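Interferon-activable protein 202 (Mus musculus, PDB 4L5R) binds double-stranded DNA without sequence specificity through its first HIN-200 domain and restrains AIM2 inflammasome activation in the innate immune response. Local coordinates at residues Y126-K134 with I141-E149; I152-I163 with P185-K196. All coordinates share one frame; numbering follows the deposited sequence.

Contact 1. Residues Y126-K134 with I141-E149; sequences YGVFAVEKK and ITFKIKDNE. With nucleotides of chain C.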
loop_
_atom_site.group_PDB
_atom_site.type_symbol
_atom_site.label_atom_id
_atom_site.label_comp_id
_atom_site.label_asym_id
_atom_site.label_seq_id
_atom_site.Cartn_x
_atom_site.Cartn_y
_atom_site.Cartn_z
ATOM N N TYR A 126 -4.575 4.478 1.242
ATOM C CA TYR A 126 -3.228 4.620 1.757
ATOM C C TYR A 126 -3.076 6.060 2.156
ATOM O O TYR A 126 -3.636 6.944 1.502
ATOM C CB TYR A 126 -2.200 4.364 0.639
ATOM C CG TYR A 126 -2.096 2.956 0.115
ATOM C CD1 TYR A 126 -3.130 2.385 -0.622
ATOM C CD2 TYR A 126 -0.939 2.211 0.316
ATOM C CE1 TYR A 126 -3.012 1.104 -1.129
ATOM C CE2 TYR A 126 -0.810 0.926 -0.193
ATOM C CZ TYR A 126 -1.852 0.381 -0.912
ATOM O OH TYR A 126 -1.731 -0.892 -1.415
ATOM N N GLY A 127 -2.284 6.325 3.191
ATOM C CA GLY A 127 -2.019 7.708 3.549
ATOM C C GLY A 127 -1.429 7.909 4.928
ATOM O O GLY A 127 -1.278 6.953 5.693
ATOM N N VAL A 128 -1.098 9.160 5.235
ATOM C CA VAL A 128 -0.539 9.549 6.529
ATOM C C VAL A 128 -1.539 10.516 7.163
ATOM O O VAL A 128 -1.952 11.510 6.524
ATOM C CB VAL A 128 0.794 10.282 6.339
ATOM C CG1 VAL A 128 1.353 10.747 7.672
ATOM C CG2 VAL A 128 1.792 9.396 5.577
ATOM N N PHE A 129 -1.949 10.227 8.393
ATOM C CA PHE A 129 -3.004 11.021 9.041
ATOM C C PHE A 129 -2.676 11.324 10.495
ATOM O O PHE A 129 -2.093 10.486 11.208
ATOM C CB PHE A 129 -4.326 10.256 9.037
ATOM C CG PHE A 129 -4.756 9.770 7.691
ATOM C CD1 PHE A 129 -4.314 8.548 7.206
ATOM C CD2 PHE A 129 -5.619 10.534 6.910
ATOM C CE1 PHE A 129 -4.720 8.098 5.963
ATOM C CE2 PHE A 129 -6.036 10.085 5.671
ATOM C CZ PHE A 129 -5.588 8.864 5.199
ATOM N N ALA A 130 -3.095 12.498 10.956
ATOM C CA ALA A 130 -2.982 12.835 12.370
ATOM C C ALA A 130 -3.896 11.913 13.183
ATOM O O ALA A 130 -4.949 11.484 12.705
ATOM C CB ALA A 130 -3.353 14.298 12.593
ATOM N N VAL A 131 -3.486 11.603 14.410
ATOM C CA VAL A 131 -4.250 10.707 15.272
ATOM C C VAL A 131 -4.913 11.509 16.394
ATOM O O VAL A 131 -4.250 12.242 17.122
ATOM C CB VAL A 131 -3.358 9.631 15.914
ATOM C CG1 VAL A 131 -4.156 8.844 16.955
ATOM C CG2 VAL A 131 -2.803 8.688 14.862
ATOM N N GLU A 132 -6.228 11.382 16.512
ATOM C CA GLU A 132 -6.960 12.058 17.581
ATOM C C GLU A 132 -7.100 11.127 18.776
ATOM O O GLU A 132 -6.893 11.538 19.921
ATOM C CB GLU A 132 -8.338 12.497 17.090
ATOM C CG GLU A 132 -9.338 12.736 18.196
ATOM C CD GLU A 132 -9.932 14.117 18.138
ATOM O OE1 GLU A 132 -9.332 15.042 18.726
ATOM O OE2 GLU A 132 -10.993 14.278 17.496
ATOM N N LYS A 133 -7.432 9.870 18.495
ATOM C CA LYS A 133 -7.642 8.877 19.548
ATOM C C LYS A 133 -7.108 7.519 19.131
ATOM O O LYS A 133 -7.122 7.166 17.950
ATOM C CB LYS A 133 -9.135 8.725 19.851
ATOM C CG LYS A 133 -9.841 10.002 20.238
ATOM C CD LYS A 133 -11.319 9.742 20.491
ATOM C CE LYS A 133 -12.017 10.998 20.981
ATOM N NZ LYS A 133 -11.337 11.556 22.185
ATOM N N LYS A 134 -6.655 6.741 20.106
ATOM C CA LYS A 134 -6.243 5.378 19.834
ATOM C C LYS A 134 -6.771 4.516 20.962
ATOM O O LYS A 134 -6.731 4.926 22.122
ATOM C CB LYS A 134 -4.722 5.267 19.734
ATOM C CG LYS A 134 -4.203 3.832 19.734
ATOM C CD LYS A 134 -2.706 3.773 19.469
ATOM C CE LYS A 134 -2.078 2.512 20.044
ATOM N NZ LYS A 134 -1.750 2.684 21.488
ATOM N N ILE A 141 -7.522 -2.877 17.336
ATOM C CA ILE A 141 -7.024 -1.588 17.734
ATOM C C ILE A 141 -7.808 -0.627 16.867
ATOM O O ILE A 141 -7.900 -0.820 15.654
ATOM C CB ILE A 141 -5.543 -1.427 17.433
ATOM C CG1 ILE A 141 -4.740 -2.540 18.101
ATOM C CG2 ILE A 141 -5.058 -0.068 17.905
ATOM C CD1 ILE A 141 -3.256 -2.421 17.852
ATOM N N THR A 142 -8.418 0.375 17.479
ATOM C CA THR A 142 -9.150 1.364 16.684
ATOM C C THR A 142 -8.548 2.742 16.866
ATOM O O THR A 142 -7.901 3.023 17.874
ATOM C CB THR A 142 -10.629 1.396 17.039
ATOM O OG1 THR A 142 -10.769 1.701 18.429
ATOM C CG2 THR A 142 -11.269 0.045 16.736
ATOM N N PHE A 143 -8.756 3.604 15.876
ATOM C CA PHE A 143 -8.179 4.938 15.892
ATOM C C PHE A 143 -9.261 5.885 15.419
ATOM O O PHE A 143 -10.122 5.502 14.634
ATOM C CB PHE A 143 -7.028 5.066 14.888
ATOM C CG PHE A 143 -5.850 4.176 15.161
ATOM C CD1 PHE A 143 -5.825 2.876 14.687
ATOM C CD2 PHE A 143 -4.753 4.651 15.860
ATOM C CE1 PHE A 143 -4.735 2.059 14.909
ATOM C CE2 PHE A 143 -3.648 3.828 16.094
ATOM C CZ PHE A 143 -3.642 2.535 15.618
ATOM N N LYS A 144 -9.214 7.116 15.903
ATOM C CA LYS A 144 -9.925 8.199 15.241
ATOM C C LYS A 144 -8.839 9.038 14.599
ATOM O O LYS A 144 -8.012 9.639 15.300
ATOM C CB LYS A 144 -10.705 9.024 16.269
ATOM C CG LYS A 144 -11.441 10.208 15.674
ATOM C CD LYS A 144 -12.184 10.967 16.781
ATOM C CE LYS A 144 -12.890 12.192 16.244
ATOM N NZ LYS A 144 -13.578 12.949 17.353
ATOM N N ILE A 145 -8.796 9.040 13.267
ATOM C CA ILE A 145 -7.843 9.882 12.567
ATOM C C ILE A 145 -8.552 11.116 12.005
ATOM O O ILE A 145 -9.769 11.128 11.862
ATOM C CB ILE A 145 -7.120 9.127 11.442
ATOM C CG1 ILE A 145 -8.113 8.558 10.420
ATOM C CG2 ILE A 145 -6.254 8.003 12.032
ATOM C CD1 ILE A 145 -7.440 8.051 9.100
ATOM N N LYS A 146 -7.785 12.153 11.698
ATOM C CA LYS A 146 -8.380 13.405 11.254
ATOM C C LYS A 146 -7.416 14.185 10.383
ATOM O O LYS A 146 -6.203 13.961 10.415
ATOM C CB LYS A 146 -8.749 14.261 12.465
ATOM C CG LYS A 146 -7.545 14.703 13.279
ATOM C CD LYS A 146 -7.933 15.743 14.315
ATOM C CE LYS A 146 -6.736 16.157 15.155
ATOM N NZ LYS A 146 -7.083 17.250 16.114
ATOM N N ASP A 147 -7.972 15.099 9.597
ATOM C CA ASP A 147 -7.195 16.153 8.980
ATOM C C ASP A 147 -7.909 17.462 9.343
ATOM O O ASP A 147 -8.811 17.460 10.181
ATOM C CB ASP A 147 -7.022 15.934 7.465
ATOM C CG ASP A 147 -8.346 15.756 6.718
ATOM O OD1 ASP A 147 -9.360 16.370 7.120
ATOM O OD2 ASP A 147 -8.367 15.022 5.695
ATOM N N ASN A 148 -7.502 18.564 8.725
ATOM C CA ASN A 148 -8.040 19.873 9.078
ATOM C C ASN A 148 -9.561 19.996 8.948
ATOM O O ASN A 148 -10.177 20.836 9.603
ATOM C CB ASN A 148 -7.342 20.971 8.264
ATOM C CG ASN A 148 -7.203 20.610 6.792
ATOM O OD1 ASN A 148 -8.100 20.011 6.197
ATOM N ND2 ASN A 148 -6.064 20.966 6.199
ATOM N N GLU A 149 -10.166 19.151 8.115
ATOM C CA GLU A 149 -11.581 19.317 7.784
ATOM C C GLU A 149 -12.514 18.165 8.201
ATOM O O GLU A 149 -13.722 18.357 8.298
ATOM C CB GLU A 149 -11.741 19.673 6.288
ATOM C CG GLU A 149 -11.122 21.029 5.930
ATOM C CD GLU A 149 -11.208 21.378 4.446
ATOM O OE1 GLU A 149 -11.037 20.466 3.609
ATOM O OE2 GLU A 149 -11.442 22.571 4.117
ATOM P P DG C 7 -14.231 0.740 19.349
ATOM O OP1 DG C 7 -12.845 1.099 19.717
ATOM O OP2 DG C 7 -14.678 0.860 17.934
ATOM O "O5'" DG C 7 -14.484 -0.745 19.858
ATOM C "C5'" DG C 7 -14.327 -1.047 21.264
ATOM C "C4'" DG C 7 -14.615 -2.512 21.515
ATOM O "O4'" DG C 7 -16.045 -2.723 21.474
ATOM C "C3'" DG C 7 -14.014 -3.501 20.510
ATOM O "O3'" DG C 7 -13.542 -4.627 21.251
ATOM C "C2'" DG C 7 -15.178 -3.846 19.579
ATOM C "C1'" DG C 7 -16.366 -3.724 20.520
ATOM N N9 DG C 7 -17.616 -3.252 19.935
ATOM C C8 DG C 7 -17.799 -2.140 19.146
ATOM N N7 DG C 7 -19.042 -1.958 18.802
ATOM C C5 DG C 7 -19.727 -3.000 19.410
ATOM C C6 DG C 7 -21.104 -3.322 19.398
ATOM O O6 DG C 7 -22.030 -2.720 18.824
ATOM N N1 DG C 7 -21.360 -4.472 20.147
ATOM C C2 DG C 7 -20.400 -5.201 20.818
ATOM N N2 DG C 7 -20.798 -6.278 21.500
ATOM N N3 DG C 7 -19.114 -4.906 20.837
ATOM C C4 DG C 7 -18.856 -3.800 20.113
HETATM O O HOH W 1 -4.069 14.453 8.941
#
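Lys144 pairs with two successive residues, Glu132 and Lys133: its carbonyl O accepts Glu132 N at 2.8 Å, almost collinear with the C=O bond (169°), and Lys133 N at 3.3 Å, in the carbonyl plane on a lone pair. Lys133 O takes Lys144 N in return. Next to this shared acceptor the Lys144 side chain, fully extended, runs alongside that of Glu132, and NZ meets OE2 at 2.9 Å in a salt bridge; the bend in the glutamate at chi2 (124°) swings its carboxylate to the ammonium group. On the side of the sheet that carries Val131 and Phe143, Ile145 lays CD1 over one face of the Phe129 ring, 3.7 Å from its centroid; the aliphatic part of the exposed Lys134 lies alongside Phe143, CD 3.5 Å from CE2. In the second shell, Leu171 packs on Phe143, Leu173 on Phe129, and Val154 on both Phe143 and Ile145. Where the pairing weakens, a water bridges Ala130 N and Lys146 O. Thr142 OG1 donates to OP1 of DG7 of chain C. The shared acceptor and one-residue register shift define a classic beta bulge in an antiparallel hairpin of the OB fold, at a corner of strand 124-136.

Contact 2. Residues I152-I163 with P185-K196; sequences IKVVWDKEQHNI and PILHSGNHSFIK. Unlike the reference sequence in segment 152-163: Glu159 (reference Lys). With nucleotides of chain B.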
loop_
_atom_site.group_PDB
_atom_site.type_symbol
_atom_site.label_atom_id
_atom_site.label_comp_id
_atom_site.label_asym_id
_atom_site.label_seq_id
_atom_site.Cartn_x
_atom_site.Cartn_y
_atom_site.Cartn_z
ATOM N N ILE A 152 -12.284 10.195 10.685
ATOM C CA ILE A 152 -12.847 8.914 10.309
ATOM C C ILE A 152 -12.280 7.838 11.236
ATOM O O ILE A 152 -11.170 7.967 11.749
ATOM C CB ILE A 152 -12.573 8.592 8.811
ATOM C CG1 ILE A 152 -13.378 7.364 8.361
ATOM C CG2 ILE A 152 -11.089 8.435 8.556
ATOM C CD1 ILE A 152 -13.278 7.037 6.863
ATOM N N LYS A 153 -13.059 6.793 11.473
ATOM C CA LYS A 153 -12.604 5.698 12.329
ATOM C C LYS A 153 -11.758 4.694 11.545
ATOM O O LYS A 153 -12.094 4.338 10.419
ATOM C CB LYS A 153 -13.806 4.988 12.934
ATOM C CG LYS A 153 -13.468 3.925 13.950
ATOM C CD LYS A 153 -14.678 3.035 14.141
ATOM C CE LYS A 153 -14.880 2.682 15.578
ATOM N NZ LYS A 153 -16.128 1.889 15.708
ATOM N N VAL A 154 -10.658 4.254 12.147
ATOM C CA VAL A 154 -9.840 3.189 11.579
ATOM C C VAL A 154 -9.973 1.961 12.467
ATOM O O VAL A 154 -9.794 2.047 13.686
ATOM C CB VAL A 154 -8.361 3.601 11.489
ATOM C CG1 VAL A 154 -7.509 2.452 10.938
ATOM C CG2 VAL A 154 -8.216 4.860 10.590
ATOM N N VAL A 155 -10.313 0.835 11.848
ATOM C CA VAL A 155 -10.437 -0.445 12.532
ATOM C C VAL A 155 -9.365 -1.424 12.071
ATOM O O VAL A 155 -9.356 -1.853 10.912
ATOM C CB VAL A 155 -11.850 -1.057 12.331
ATOM C CG1 VAL A 155 -11.940 -2.451 12.967
ATOM C CG2 VAL A 155 -12.934 -0.123 12.934
ATOM N N TRP A 156 -8.463 -1.766 12.990
ATOM C CA TRP A 156 -7.429 -2.773 12.764
ATOM C C TRP A 156 -7.863 -4.062 13.460
ATOM O O TRP A 156 -7.937 -4.134 14.700
ATOM C CB TRP A 156 -6.082 -2.259 13.289
ATOM C CG TRP A 156 -4.958 -3.263 13.288
ATOM C CD1 TRP A 156 -4.552 -4.043 14.342
ATOM C CD2 TRP A 156 -4.078 -3.579 12.194
ATOM N NE1 TRP A 156 -3.481 -4.817 13.970
ATOM C CE2 TRP A 156 -3.177 -4.559 12.655
ATOM C CE3 TRP A 156 -3.971 -3.134 10.874
ATOM C CZ2 TRP A 156 -2.178 -5.091 11.846
ATOM C CZ3 TRP A 156 -2.975 -3.681 10.057
ATOM C CH2 TRP A 156 -2.095 -4.645 10.550
ATOM N N ASP A 157 -8.173 -5.062 12.636
ATOM C CA ASP A 157 -8.895 -6.266 13.031
ATOM C C ASP A 157 -7.975 -7.470 13.136
ATOM O O ASP A 157 -8.394 -8.536 13.584
ATOM C CB ASP A 157 -9.945 -6.578 11.959
ATOM C CG ASP A 157 -11.326 -6.768 12.530
ATOM O OD1 ASP A 157 -11.575 -6.265 13.642
ATOM O OD2 ASP A 157 -12.163 -7.410 11.860
ATOM N N LYS A 158 -6.734 -7.317 12.678
ATOM C CA LYS A 158 -5.782 -8.413 12.726
ATOM C C LYS A 158 -5.459 -8.729 14.185
ATOM O O LYS A 158 -5.216 -7.824 14.987
ATOM C CB LYS A 158 -4.512 -8.067 11.944
ATOM C CG LYS A 158 -4.716 -7.949 10.425
ATOM C CD LYS A 158 -3.389 -7.672 9.700
ATOM C CE LYS A 158 -3.518 -7.842 8.195
ATOM N NZ LYS A 158 -2.200 -7.669 7.450
ATOM N N GLU A 159 -5.490 -10.012 14.532
ATOM C CA GLU A 159 -5.109 -10.438 15.872
ATOM C C GLU A 159 -3.599 -10.316 15.974
ATOM O O GLU A 159 -2.865 -11.277 15.740
ATOM C CB GLU A 159 -5.559 -11.875 16.146
ATOM N N GLN A 160 -3.154 -9.108 16.295
ATOM C CA GLN A 160 -1.745 -8.788 16.432
ATOM C C GLN A 160 -1.626 -7.305 16.756
ATOM O O GLN A 160 -2.216 -6.457 16.079
ATOM C CB GLN A 160 -0.969 -9.146 15.159
ATOM C CG GLN A 160 -0.604 -7.975 14.267
ATOM C CD GLN A 160 0.299 -8.401 13.119
ATOM O OE1 GLN A 160 -0.172 -8.926 12.106
ATOM N NE2 GLN A 160 1.603 -8.192 13.281
ATOM N N HIS A 161 -0.883 -6.995 17.812
ATOM C CA HIS A 161 -0.778 -5.629 18.306
ATOM C C HIS A 161 0.648 -5.104 18.224
ATOM O O HIS A 161 0.954 -4.028 18.752
ATOM C CB HIS A 161 -1.286 -5.532 19.752
ATOM C CG HIS A 161 -2.738 -5.862 19.910
ATOM N ND1 HIS A 161 -3.514 -6.332 18.870
ATOM C CD2 HIS A 161 -3.558 -5.793 20.986
ATOM C CE1 HIS A 161 -4.745 -6.536 19.298
ATOM N NE2 HIS A 161 -4.800 -6.213 20.578
ATOM N N ASN A 162 1.523 -5.858 17.565
ATOM C CA ASN A 162 2.916 -5.432 17.451
ATOM C C ASN A 162 3.107 -4.362 16.380
ATOM O O ASN A 162 3.811 -4.561 15.385
ATOM C CB ASN A 162 3.863 -6.622 17.248
ATOM C CG ASN A 162 3.471 -7.500 16.070
ATOM O OD1 ASN A 162 2.312 -7.529 15.654
ATOM N ND2 ASN A 162 4.442 -8.239 15.538
ATOM N N ILE A 163 2.467 -3.218 16.597
ATOM C CA ILE A 163 2.574 -2.106 15.681
ATOM C C ILE A 163 3.651 -1.139 16.154
ATOM O O ILE A 163 3.664 -0.729 17.318
ATOM C CB ILE A 163 1.228 -1.351 15.569
ATOM C CG1 ILE A 163 0.085 -2.331 15.295
ATOM C CG2 ILE A 163 1.295 -0.273 14.502
ATOM C CD1 ILE A 163 0.315 -3.219 14.097
ATOM N N PRO A 185 -18.984 5.846 7.443
ATOM C CA PRO A 185 -17.889 5.185 6.728
ATOM C C PRO A 185 -16.697 5.006 7.663
ATOM O O PRO A 185 -16.507 5.800 8.584
ATOM C CB PRO A 185 -17.542 6.181 5.615
ATOM C CG PRO A 185 -18.758 7.034 5.455
ATOM C CD PRO A 185 -19.363 7.132 6.827
ATOM N N ILE A 186 -15.889 3.976 7.417
ATOM C CA ILE A 186 -14.712 3.736 8.224
ATOM C C ILE A 186 -13.641 3.135 7.330
ATOM O O ILE A 186 -13.925 2.729 6.207
ATOM C CB ILE A 186 -14.978 2.718 9.352
ATOM C CG1 ILE A 186 -15.357 1.364 8.753
ATOM C CG2 ILE A 186 -16.071 3.223 10.318
ATOM C CD1 ILE A 186 -15.510 0.251 9.787
ATOM N N LEU A 187 -12.420 3.065 7.838
ATOM C CA LEU A 187 -11.364 2.331 7.152
ATOM C C LEU A 187 -11.090 1.068 7.953
ATOM O O LEU A 187 -10.827 1.141 9.153
ATOM C CB LEU A 187 -10.105 3.179 7.083
ATOM C CG LEU A 187 -10.306 4.529 6.421
ATOM C CD1 LEU A 187 -8.983 5.287 6.426
ATOM C CD2 LEU A 187 -10.838 4.304 4.998
ATOM N N HIS A 188 -11.167 -0.083 7.294
ATOM C CA HIS A 188 -11.064 -1.378 7.971
ATOM C C HIS A 188 -9.885 -2.159 7.395
ATOM O O HIS A 188 -9.628 -2.124 6.186
ATOM C CB HIS A 188 -12.368 -2.168 7.783
ATOM C CG HIS A 188 -12.519 -3.337 8.711
ATOM N ND1 HIS A 188 -11.860 -4.532 8.518
ATOM C CD2 HIS A 188 -13.271 -3.497 9.828
ATOM C CE1 HIS A 188 -12.193 -5.376 9.481
ATOM N NE2 HIS A 188 -13.045 -4.771 10.291
ATOM N N SER A 189 -9.155 -2.872 8.250
ATOM C CA SER A 189 -8.018 -3.631 7.765
ATOM C C SER A 189 -8.472 -4.780 6.869
ATOM O O SER A 189 -9.612 -5.247 6.971
ATOM C CB SER A 189 -7.203 -4.179 8.939
ATOM O OG SER A 189 -8.018 -4.966 9.789
ATOM N N GLY A 190 -7.562 -5.232 6.002
ATOM C CA GLY A 190 -7.765 -6.403 5.165
ATOM C C GLY A 190 -6.518 -7.279 5.230
ATOM O O GLY A 190 -5.587 -6.980 5.982
ATOM N N ASN A 191 -6.471 -8.353 4.451
ATOM C CA ASN A 191 -5.367 -9.294 4.639
ATOM C C ASN A 191 -3.995 -8.646 4.478
ATOM O O ASN A 191 -3.061 -9.020 5.187
ATOM C CB ASN A 191 -5.520 -10.565 3.807
ATOM C CG ASN A 191 -5.444 -10.301 2.330
ATOM O OD1 ASN A 191 -5.690 -9.181 1.878
ATOM N ND2 ASN A 191 -5.100 -11.332 1.560
ATOM N N HIS A 192 -3.895 -7.631 3.610
ATOM C CA HIS A 192 -2.620 -6.960 3.342
ATOM C C HIS A 192 -2.352 -5.679 4.134
ATOM O O HIS A 192 -1.308 -5.054 3.952
ATOM C CB HIS A 192 -2.482 -6.627 1.839
ATOM C CG HIS A 192 -2.628 -7.808 0.931
ATOM N ND1 HIS A 192 -3.309 -7.739 -0.266
ATOM C CD2 HIS A 192 -2.163 -9.080 1.026
ATOM C CE1 HIS A 192 -3.267 -8.916 -0.866
ATOM N NE2 HIS A 192 -2.578 -9.748 -0.102
ATOM N N SER A 193 -3.273 -5.254 4.995
ATOM C CA SER A 193 -3.086 -3.967 5.651
ATOM C C SER A 193 -1.847 -3.905 6.534
ATOM O O SER A 193 -1.441 -4.899 7.151
ATOM C CB SER A 193 -4.330 -3.561 6.463
ATOM O OG SER A 193 -5.493 -3.641 5.658
ATOM N N PHE A 194 -1.254 -2.722 6.581
ATOM C CA PHE A 194 -0.056 -2.467 7.363
ATOM C C PHE A 194 -0.173 -1.066 7.946
ATOM O O PHE A 194 -0.569 -0.109 7.256
ATOM C CB PHE A 194 1.178 -2.573 6.459
ATOM C CG PHE A 194 2.494 -2.448 7.185
ATOM C CD1 PHE A 194 3.058 -3.555 7.842
ATOM C CD2 PHE A 194 3.205 -1.252 7.162
ATOM C CE1 PHE A 194 4.288 -3.441 8.482
ATOM C CE2 PHE A 194 4.434 -1.139 7.797
ATOM C CZ PHE A 194 4.977 -2.245 8.462
ATOM N N ILE A 195 0.161 -0.944 9.225
ATOM C CA ILE A 195 0.051 0.327 9.896
ATOM C C ILE A 195 1.309 0.642 10.690
ATOM O O ILE A 195 1.856 -0.224 11.392
ATOM C CB ILE A 195 -1.197 0.323 10.800
ATOM C CG1 ILE A 195 -1.336 1.639 11.546
ATOM C CG2 ILE A 195 -1.146 -0.853 11.773
ATOM C CD1 ILE A 195 -2.594 1.693 12.380
ATOM N N LYS A 196 1.788 1.876 10.579
ATOM C CA LYS A 196 2.945 2.283 11.375
ATOM C C LYS A 196 2.994 3.773 11.677
ATOM O O LYS A 196 2.378 4.589 10.982
ATOM C CB LYS A 196 4.259 1.826 10.724
ATOM C CG LYS A 196 4.632 2.553 9.456
ATOM C CD LYS A 196 6.050 2.168 9.028
ATOM C CE LYS A 196 6.371 2.657 7.617
ATOM N NZ LYS A 196 7.726 2.218 7.158
ATOM P P DG B 6 -9.315 -8.900 1.634
ATOM O OP1 DG B 6 -8.729 -7.944 0.661
ATOM O OP2 DG B 6 -8.725 -9.048 2.984
ATOM O "O5'" DG B 6 -10.864 -8.536 1.816
ATOM C "C5'" DG B 6 -11.647 -8.239 0.659
ATOM C "C4'" DG B 6 -13.109 -8.150 1.047
ATOM O "O4'" DG B 6 -13.653 -9.493 1.197
ATOM C "C3'" DG B 6 -13.361 -7.411 2.365
ATOM O "O3'" DG B 6 -14.396 -6.438 2.219
ATOM C "C2'" DG B 6 -13.856 -8.522 3.282
ATOM C "C1'" DG B 6 -14.594 -9.338 2.227
ATOM N N9 DG B 6 -15.160 -10.577 2.753
ATOM C C8 DG B 6 -14.618 -11.479 3.640
ATOM N N7 DG B 6 -15.430 -12.459 3.940
ATOM C C5 DG B 6 -16.582 -12.177 3.217
ATOM C C6 DG B 6 -17.807 -12.875 3.128
ATOM O O6 DG B 6 -18.127 -13.926 3.696
ATOM N N1 DG B 6 -18.706 -12.229 2.276
ATOM C C2 DG B 6 -18.444 -11.061 1.594
ATOM N N2 DG B 6 -19.415 -10.570 0.810
ATOM N N3 DG B 6 -17.297 -10.406 1.664
ATOM C C4 DG B 6 -16.426 -11.023 2.488
ATOM P P DT B 5 -6.602 -14.554 3.024
ATOM O OP1 DT B 5 -5.285 -14.024 2.582
ATOM O OP2 DT B 5 -6.874 -14.739 4.471
ATOM O "O5'" DT B 5 -7.784 -13.629 2.462
ATOM C "C5'" DT B 5 -7.941 -13.443 1.065
ATOM C "C4'" DT B 5 -9.240 -12.715 0.788
ATOM O "O4'" DT B 5 -10.364 -13.618 0.912
ATOM C "C3'" DT B 5 -9.527 -11.533 1.717
ATOM O "O3'" DT B 5 -9.349 -10.344 0.935
ATOM C "C2'" DT B 5 -10.971 -11.741 2.175
ATOM C "C1'" DT B 5 -11.476 -12.801 1.197
ATOM N N1 DT B 5 -12.601 -13.648 1.693
ATOM C C2 DT B 5 -13.744 -13.699 0.931
ATOM O O2 DT B 5 -13.886 -13.092 -0.121
ATOM N N3 DT B 5 -14.723 -14.498 1.455
ATOM C C4 DT B 5 -14.711 -15.233 2.622
ATOM O O4 DT B 5 -15.684 -15.903 2.975
ATOM C C5 DT B 5 -13.480 -15.133 3.372
ATOM C C7 DT B 5 -13.322 -15.881 4.662
ATOM C C6 DT B 5 -12.497 -14.357 2.879
HETATM O O HOH W 2 -15.869 6.877 10.998
#
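Trp156 presents one face of its indole to Ile195 and Ile163. The CG2 methyl of Ile195 stands 3.8 Å from the centroid of the six-membered ring, 15° off its normal, and Ile163 CD1 lies over the same face, 3.6 Å from that CG2. Lys158 CB covers the opposite face, while at the edge NE1 donates to Gln160 O within the ring plane, fixing the ring's rotation. With CG trans to the backbone N (chi1 172°), the indole swings back to the 185-196 segment although its CB points away. Replacing the indole by an alanine would probably strip the Ile163 and Ile195 methyls of their aromatic surface and leave Gln160 O without its indole donor. The extended Lys158 chain delivers NZ to two carbonyls, Asn191 O at 2.8 Å from above its plane and Ser193 O at 2.9 Å on a lone pair. Ser189 OG accepts Asp157 N at 2.9 Å. The Asp157 carboxylate meets the His188 ring at its edge, the two planes 79° apart, while His188 ND1 donates to Ser189 O. Within the Gly190-Ser193 type I turn, Asn191 gives its N to OP2 of DG6 of chain B (2.8 Å) and ND2 to OP1 of DT5 of chain B. Backbone and amide donors thus contact phosphates here, not bases, consistent with non-specific DNA binding, on a turn two of whose carbonyls share the Lys158 ammonium group.

Overall arrangement
Contacts 1 and 2 lie in one mixed sheet of the second OB fold of this HIN-200 domain, their centres 12 Å apart. The shared seam is strand 141-146 against strand 151-156, where Phe143 O and Val154 N are 2.8 Å apart and Ile141 O and Trp156 N 2.9 Å, both probable hydrogen bonds. Packing joins the cores as well, with Phe143 CE1 3.3 Å from Ile195 CD1. The contacts address different DNA strands: 141-149 touches chain C and 185-196 chain B, while Lys153 pairs with another phosphate. At its 190-193 turn, contact 2 also meets the first OB fold, His192 O accepting from His39 NE2; the His192 side chain lies about 9 Å from the sodium ion.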